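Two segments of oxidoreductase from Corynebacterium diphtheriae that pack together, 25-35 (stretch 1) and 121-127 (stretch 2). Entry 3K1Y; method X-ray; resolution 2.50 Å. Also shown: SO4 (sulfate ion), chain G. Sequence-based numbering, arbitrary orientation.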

# COMPACT_ATOMS: atom_id res chain seq x y z
N SER A 25 -20.68 -19.50 1.08
CA SER A 25 -19.56 -18.56 1.03
C SER A 25 -19.95 -17.18 0.52
O SER A 25 -20.46 -17.05 -0.59
CB SER A 25 -18.43 -19.12 0.14
OG SER A 25 -17.48 -18.11 -0.16
N SER A 26 -19.70 -16.16 1.34
CA SER A 26 -20.00 -14.78 0.96
C SER A 26 -19.11 -14.35 -0.20
O SER A 26 -19.49 -13.48 -0.99
CB SER A 26 -19.78 -13.82 2.13
OG SER A 26 -20.73 -14.03 3.15
N THR A 27 -17.92 -14.93 -0.30
CA THR A 27 -17.01 -14.58 -1.39
C THR A 27 -17.54 -15.15 -2.71
O THR A 27 -17.46 -14.50 -3.75
CB THR A 27 -15.58 -15.12 -1.18
OG1 THR A 27 -15.07 -14.68 0.08
CG2 THR A 27 -14.67 -14.61 -2.27
N ARG A 28 -18.10 -16.36 -2.65
CA ARG A 28 -18.64 -16.98 -3.85
C ARG A 28 -19.91 -16.26 -4.29
O ARG A 28 -20.25 -16.25 -5.47
CB ARG A 28 -18.94 -18.47 -3.61
CG ARG A 28 -19.65 -19.16 -4.78
CD ARG A 28 -18.97 -18.88 -6.11
NE ARG A 28 -19.50 -19.68 -7.21
CZ ARG A 28 -19.41 -21.01 -7.27
NH1 ARG A 28 -18.81 -21.68 -6.30
NH2 ARG A 28 -19.91 -21.67 -8.31
N GLN A 29 -20.61 -15.66 -3.33
CA GLN A 29 -21.85 -14.94 -3.64
C GLN A 29 -21.60 -13.65 -4.43
O GLN A 29 -22.30 -13.38 -5.41
CB GLN A 29 -22.63 -14.64 -2.36
CG GLN A 29 -22.98 -15.91 -1.59
CD GLN A 29 -23.68 -15.65 -0.26
OE1 GLN A 29 -23.20 -14.88 0.57
NE2 GLN A 29 -24.81 -16.31 -0.05
N ILE A 30 -20.61 -12.85 -4.04
CA ILE A 30 -20.35 -11.63 -4.78
C ILE A 30 -19.70 -11.99 -6.10
O ILE A 30 -19.88 -11.32 -7.11
CB ILE A 30 -19.44 -10.64 -4.01
CG1 ILE A 30 -19.25 -9.38 -4.85
CG2 ILE A 30 -18.09 -11.30 -3.68
CD1 ILE A 30 -18.48 -8.30 -4.17
N ALA A 31 -18.95 -13.09 -6.10
CA ALA A 31 -18.29 -13.57 -7.30
C ALA A 31 -19.36 -13.93 -8.33
O ALA A 31 -19.25 -13.59 -9.50
CB ALA A 31 -17.44 -14.79 -6.98
N ASP A 32 -20.42 -14.60 -7.88
CA ASP A 32 -21.51 -14.98 -8.77
C ASP A 32 -22.24 -13.74 -9.27
O ASP A 32 -22.62 -13.68 -10.45
CB ASP A 32 -22.50 -15.92 -8.08
CG ASP A 32 -21.90 -17.29 -7.79
OD1 ASP A 32 -20.93 -17.66 -8.47
OD2 ASP A 32 -22.42 -17.99 -6.89
N SER A 33 -22.45 -12.77 -8.40
CA SER A 33 -23.13 -11.55 -8.81
C SER A 33 -22.31 -10.89 -9.89
O SER A 33 -22.84 -10.41 -10.89
CB SER A 33 -23.29 -10.58 -7.64
OG SER A 33 -24.35 -10.99 -6.79
N ILE A 34 -20.99 -10.88 -9.69
CA ILE A 34 -20.12 -10.25 -10.67
C ILE A 34 -20.17 -10.96 -12.02
O ILE A 34 -20.37 -10.32 -13.04
CB ILE A 34 -18.66 -10.16 -10.16
CG1 ILE A 34 -18.60 -9.34 -8.87
CG2 ILE A 34 -17.77 -9.50 -11.22
CD1 ILE A 34 -17.20 -9.02 -8.39
N SER A 35 -20.00 -12.28 -12.03
CA SER A 35 -20.02 -12.99 -13.31
C SER A 35 -21.38 -12.99 -14.00
O SER A 35 -21.45 -13.09 -15.22
CB SER A 35 -19.49 -14.42 -13.16
OG SER A 35 -20.04 -15.05 -12.03
N THR A 121 -9.39 -7.70 -16.18
CA THR A 121 -9.69 -8.21 -14.84
C THR A 121 -10.43 -7.28 -13.86
O THR A 121 -10.11 -6.09 -13.75
CB THR A 121 -8.37 -8.61 -14.12
OG1 THR A 121 -7.71 -9.63 -14.86
CG2 THR A 121 -8.64 -9.09 -12.70
N ILE A 122 -11.39 -7.84 -13.13
CA ILE A 122 -12.12 -7.11 -12.10
C ILE A 122 -11.64 -7.70 -10.77
O ILE A 122 -11.67 -8.92 -10.58
CB ILE A 122 -13.64 -7.35 -12.14
CG1 ILE A 122 -14.30 -6.49 -13.22
CG2 ILE A 122 -14.25 -7.03 -10.76
CD1 ILE A 122 -15.78 -6.79 -13.39
N ILE A 123 -11.20 -6.84 -9.86
CA ILE A 123 -10.76 -7.33 -8.56
C ILE A 123 -11.88 -7.10 -7.54
O ILE A 123 -12.56 -6.07 -7.57
CB ILE A 123 -9.45 -6.64 -8.12
CG1 ILE A 123 -9.59 -5.12 -8.19
CG2 ILE A 123 -8.29 -7.10 -9.03
CD1 ILE A 123 -8.38 -4.38 -7.67
N ALA A 124 -12.10 -8.07 -6.66
CA ALA A 124 -13.15 -7.96 -5.68
C ALA A 124 -12.85 -8.63 -4.33
O ALA A 124 -12.12 -9.62 -4.25
CB ALA A 124 -14.46 -8.52 -6.26
N ALA A 125 -13.43 -8.07 -3.27
CA ALA A 125 -13.25 -8.59 -1.93
C ALA A 125 -14.53 -8.39 -1.13
O ALA A 125 -15.42 -7.65 -1.55
CB ALA A 125 -12.10 -7.88 -1.24
N THR A 126 -14.61 -9.04 0.01
CA THR A 126 -15.79 -8.91 0.85
C THR A 126 -15.43 -9.03 2.33
O THR A 126 -14.38 -9.55 2.69
CB THR A 126 -16.85 -9.98 0.52
OG1 THR A 126 -17.97 -9.81 1.40
CG2 THR A 126 -16.28 -11.39 0.72
N ALA A 127 -16.34 -8.55 3.17
CA ALA A 127 -16.19 -8.60 4.62
C ALA A 127 -17.51 -8.07 5.19
O ALA A 127 -18.45 -7.81 4.44
CB ALA A 127 -15.02 -7.74 5.08
S SO4 G . -16.52 -16.64 3.07
O1 SO4 G . -16.32 -15.44 2.44
O2 SO4 G . -17.74 -16.46 3.73
O3 SO4 G . -16.57 -17.66 2.14
O4 SO4 G . -15.46 -16.92 3.95

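Helix 26-35 packs against strand 121-127 with their N-to-C directions at 140° and their axes 8.2 Å apart at closest approach; the contact buries 290 Å², both sides summed. No hydrogen bond crosses it, so the two stretches are held by van der Waals packing. S25, just before the helix, does not touch the strand but organises the first turn: its OG, with chi1 in t, accepts from R28 N (3.1 Å) and, weakly, from T27 N (3.2 Å), capping amides that have no helical carbonyl to bind. The same S25 OG donates to O3 of the sulfate at 2.5 Å. S26 points toward the strand and only skirts T126, with S26 CB 4.5 Å from T126 OG1; S26 O lies 4.2 Å from T126 CG2, while S26 N binds sulfate O2 at 3.1 Å. T27 comes nearest the strand in backbone terms, its CA 6.2 Å from T126 CA. Its CA-to-CB bond points sideways to the strand, and with chi1 in m its hydroxyl serves two neighbours: T27 OG1 donates to sulfate O1 at 2.8 Å and also rests 3.6 Å from T126 CG2, a van der Waals contact. T126, the residue most covered in this interface, suits its place by having both a methyl and a hydroxyl: CG2 meets the helix start, and OG1 is satisfied by a hydrogen bond elsewhere in the structure. R28 and Q29 do not reach the strand; R28 NE instead forms a salt bridge with D32 OD1 (2.8 Å), one turn along the helix. I30 points toward the strand with an extended t,t side chain, and its CD1 comes within 4.1 Å of A125 O. A125 thus meets the helix through its backbone, for its CB points away. A31 is buried but makes no contact with the strand, and D32 and S33 are likewise out of reach. One turn after I30, I34 again points toward the strand and is the most heavily covered residue of the helix. With chi1 in m and chi2 in t, I34 places CD1 3.5 Å from A124 CB, and I34 CG2 lies 4.0 Å from I122 CD1. The backbones are wider apart here, with I34 CA 8.7 Å from I122 CA, and long isoleucine side chains span the gap. I122, A124 and T126 all point toward the helix, as the alternation of a strand requires, whereas I123, A125 and A127 point away. S35 ends the stretch beyond reach of the strand, its backbone N bonded to A31 O at 2.9 Å.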